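Local coordinates for GH62 arabinofuranosidase (Podospora anserina, PDB 4N4B), which probably hydrolyses terminal alpha-L-arabinofuranoside residues, removing arabinose side groups from xylan, a major polysaccharide of plant biomass, at residues R42-P50 with F62-Y71. Numbering follows the deposited sequence. Where two conformers were deposited one is given.
Sequences RGIAGIKDP and FASTAQSAGY
Ala45 and Gly46 both turn their backbone N-H groups to one carbonyl, that of Ala66, forming a classic beta bulge at the start of strand 46-50. Ala45 N lies 2.8 Å from Ala66 O, in the carbonyl plane, whereas Gly46 N, 3.1 Å from the same Ala66 O, is tilted 21° from it. From the bulge as far as Lys48 the antiparallel pairing is regular: Gly46 with Ala66 and Lys48 with Ser64 are hydrogen-bonded pairs, with Ile47 and Thr65 a non-hydrogen-bonded pair between them.

Ile44 suits the approach to the bulge because its branches work separately. CG2 rests near Ala66 O, while CD1 lies 3.7 Å from Thr65 CG2, and Tyr91 touches both residues. With an alanine here, Thr65 CB and CG2 would probably lose the CD1 that packs on them, opening a gap beside Tyr91. Nearby, Gln67 NE2 makes a weak bond to Arg42 O.

On the face shared by Lys48, Ser64 and Ala66, small residues make room for a long one: Lys48 CD passes 3.5 Å from Ala66 CB. A bend at chi3 (76°) then turns NZ to the ring edge of Tyr71, where its bond to OH is weak; its stronger partner is Tyr320 OH, while Asn321 OD1 is hydrogen-bonded to Tyr71 OH.

Ser64 OG donates to Asp49 OD2 over 2.6 Å, meeting the carboxylate's anti side 16° out of plane. OG in turn accepts from Ala104 N, which fixes its rotation. In this hairpin, part of one four-stranded blade of the beta-propeller, Ser64 is thus a second-shell residue that probably helps to position Asp49 near His285 and the calcium ion. A bound Tris molecule, probably from the crystallisation liquor, is gripped through one oxygen by Asp49 OD2 and Lys48 NZ, consistent with a pocket suited to a hydroxyl-rich ligand.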
loop_
_atom_site.group_PDB
_atom_site.type_symbol
_atom_site.label_atom_id
_atom_site.label_comp_id
_atom_site.label_asym_id
_atom_site.label_seq_id
_atom_site.Cartn_x
_atom_site.Cartn_y
_atom_site.Cartn_z
ATOM N N ARG A 42 22.027 -10.285 2.904
ATOM C CA ARG A 42 21.254 -10.231 1.710
ATOM C C ARG A 42 21.438 -8.998 0.829
ATOM O O ARG A 42 21.012 -8.958 -0.318
ATOM C CB ARG A 42 19.705 -10.300 2.029
ATOM C CG ARG A 42 19.295 -11.782 2.294
ATOM C CD ARG A 42 17.817 -11.830 2.639
ATOM N NE ARG A 42 17.314 -13.236 2.831
ATOM C CZ ARG A 42 16.561 -13.858 1.962
ATOM N NH1 ARG A 42 16.150 -13.181 0.910
ATOM N NH2 ARG A 42 16.065 -15.048 2.186
ATOM N N GLY A 43 22.021 -7.989 1.464
ATOM C CA GLY A 43 22.338 -6.765 0.695
ATOM C C GLY A 43 21.164 -5.829 0.427
ATOM O O GLY A 43 21.193 -4.997 -0.513
ATOM N N ILE A 44 20.072 -5.968 1.205
ATOM C CA ILE A 44 18.879 -5.157 0.945
ATOM C C ILE A 44 19.222 -3.703 1.301
ATOM O O ILE A 44 19.794 -3.410 2.320
ATOM C CB ILE A 44 17.711 -5.744 1.750
ATOM C CG1 ILE A 44 17.303 -7.117 1.173
ATOM C CG2 ILE A 44 16.559 -4.780 1.761
ATOM C CD1 ILE A 44 16.553 -8.016 2.081
ATOM N N ALA A 45 18.762 -2.790 0.448
ATOM C CA ALA A 45 18.975 -1.331 0.617
ATOM C C ALA A 45 17.822 -0.668 1.346
ATOM O O ALA A 45 17.998 0.279 2.102
ATOM C CB ALA A 45 19.228 -0.703 -0.716
ATOM N N GLY A 46 16.585 -1.080 0.968
ATOM C CA GLY A 46 15.392 -0.460 1.470
ATOM C C GLY A 46 14.337 -1.482 1.907
ATOM O O GLY A 46 14.202 -2.516 1.304
ATOM N N ILE A 47 13.588 -1.090 2.940
ATOM C CA ILE A 47 12.341 -1.816 3.316
ATOM C C ILE A 47 11.241 -0.874 3.047
ATOM O O ILE A 47 11.257 0.311 3.401
ATOM C CB ILE A 47 12.378 -2.270 4.775
ATOM C CG1 ILE A 47 13.646 -3.151 5.059
ATOM C CG2 ILE A 47 11.132 -3.034 5.160
ATOM C CD1 ILE A 47 13.690 -4.436 4.351
ATOM N N LYS A 48 10.218 -1.352 2.308
ATOM C CA LYS A 48 9.365 -0.449 1.528
ATOM C C LYS A 48 7.935 -0.940 1.515
ATOM O O LYS A 48 7.623 -2.110 1.687
ATOM C CB LYS A 48 9.824 -0.366 0.065
ATOM C CG LYS A 48 11.196 0.245 -0.124
ATOM C CD LYS A 48 11.485 0.404 -1.563
ATOM C CE LYS A 48 10.768 1.554 -2.166
ATOM N NZ LYS A 48 10.954 1.594 -3.625
ATOM N N ASP A 49 7.041 -0.059 1.158
ATOM C CA ASP A 49 5.691 -0.342 0.648
ATOM C C ASP A 49 4.854 -1.269 1.584
ATOM O O ASP A 49 4.282 -2.276 1.121
ATOM C CB ASP A 49 5.781 -1.055 -0.716
ATOM C CG ASP A 49 6.789 -0.468 -1.704
ATOM O OD1 ASP A 49 6.883 0.764 -1.710
ATOM O OD2 ASP A 49 7.419 -1.281 -2.434
ATOM N N PRO A 50 4.794 -0.925 2.855
ATOM C CA PRO A 50 4.146 -1.904 3.801
ATOM C C PRO A 50 2.662 -2.058 3.650
ATOM O O PRO A 50 1.933 -1.135 3.260
ATOM C CB PRO A 50 4.475 -1.324 5.134
ATOM C CG PRO A 50 4.594 0.163 4.891
ATOM C CD PRO A 50 5.342 0.222 3.592
ATOM N N PHE A 62 3.719 -6.919 6.004
ATOM C CA PHE A 62 4.466 -7.405 4.851
ATOM C C PHE A 62 5.009 -6.182 4.115
ATOM O O PHE A 62 4.359 -5.173 4.035
ATOM C CB PHE A 62 3.627 -8.285 3.877
ATOM C CG PHE A 62 3.000 -9.460 4.571
ATOM C CD1 PHE A 62 1.855 -9.341 5.380
ATOM C CD2 PHE A 62 3.529 -10.683 4.372
ATOM C CE1 PHE A 62 1.361 -10.504 6.016
ATOM C CE2 PHE A 62 2.980 -11.839 4.969
ATOM C CZ PHE A 62 1.872 -11.706 5.751
ATOM N N ALA A 63 6.236 -6.362 3.578
ATOM C CA ALA A 63 6.882 -5.221 2.936
ATOM C C ALA A 63 7.721 -5.739 1.786
ATOM O O ALA A 63 8.079 -6.904 1.677
ATOM C CB ALA A 63 7.717 -4.445 3.954
ATOM N N SER A 64 8.013 -4.806 0.838
ATOM C CA SER A 64 9.019 -5.029 -0.201
ATOM C C SER A 64 10.441 -4.978 0.428
ATOM O O SER A 64 10.704 -4.085 1.234
ATOM C CB SER A 64 8.994 -4.046 -1.346
ATOM O OG SER A 64 7.669 -3.851 -1.858
ATOM N N THR A 65 11.305 -5.848 -0.116
ATOM C CA THR A 65 12.768 -5.721 0.019
ATOM C C THR A 65 13.216 -5.159 -1.284
ATOM O O THR A 65 12.876 -5.601 -2.325
ATOM C CB THR A 65 13.468 -7.018 0.380
ATOM O OG1 THR A 65 13.341 -7.968 -0.661
ATOM C CG2 THR A 65 12.844 -7.658 1.672
ATOM N N ALA A 66 14.049 -4.110 -1.222
ATOM C CA ALA A 66 14.514 -3.359 -2.430
ATOM C C ALA A 66 16.058 -3.285 -2.428
ATOM O O ALA A 66 16.669 -2.957 -1.442
ATOM C CB ALA A 66 13.938 -1.983 -2.440
ATOM N N GLN A 67 16.633 -3.613 -3.599
ATOM C CA GLN A 67 18.084 -3.406 -3.816
ATOM C C GLN A 67 18.184 -3.356 -5.341
ATOM O O GLN A 67 17.253 -3.578 -6.123
ATOM C CB GLN A 67 18.869 -4.524 -3.198
ATOM C CG GLN A 67 18.522 -5.883 -3.767
ATOM C CD GLN A 67 19.092 -6.929 -2.970
ATOM O OE1 GLN A 67 18.410 -7.616 -2.128
ATOM N NE2 GLN A 67 20.410 -7.088 -3.178
ATOM N N SER A 68 19.408 -2.980 -5.810
ATOM C CA SER A 68 19.460 -2.836 -7.272
ATOM C C SER A 68 19.399 -4.174 -7.969
ATOM O O SER A 68 18.958 -4.125 -9.081
ATOM C CB SER A 68 20.686 -2.089 -7.778
ATOM O OG SER A 68 20.647 -0.748 -7.352
ATOM N N ALA A 69 19.690 -5.286 -7.338
ATOM C CA ALA A 69 19.424 -6.587 -7.975
ATOM C C ALA A 69 17.967 -7.048 -8.004
ATOM O O ALA A 69 17.694 -7.961 -8.776
ATOM C CB ALA A 69 20.146 -7.627 -7.309
ATOM N N GLY A 70 17.082 -6.430 -7.281
ATOM C CA GLY A 70 15.718 -6.860 -7.384
ATOM C C GLY A 70 14.925 -6.609 -6.132
ATOM O O GLY A 70 15.386 -6.095 -5.204
ATOM N N TYR A 71 13.686 -7.044 -6.235
ATOM C CA TYR A 71 12.659 -6.869 -5.210
ATOM C C TYR A 71 12.046 -8.213 -4.850
ATOM O O TYR A 71 11.793 -9.019 -5.670
ATOM C CB TYR A 71 11.527 -5.948 -5.711
ATOM C CG TYR A 71 11.822 -4.465 -5.731
ATOM C CD1 TYR A 71 12.729 -3.951 -6.585
ATOM C CD2 TYR A 71 11.174 -3.610 -4.898
ATOM C CE1 TYR A 71 12.971 -2.595 -6.614
ATOM C CE2 TYR A 71 11.434 -2.279 -4.926
ATOM C CZ TYR A 71 12.334 -1.790 -5.748
ATOM O OH TYR A 71 12.523 -0.424 -5.755
#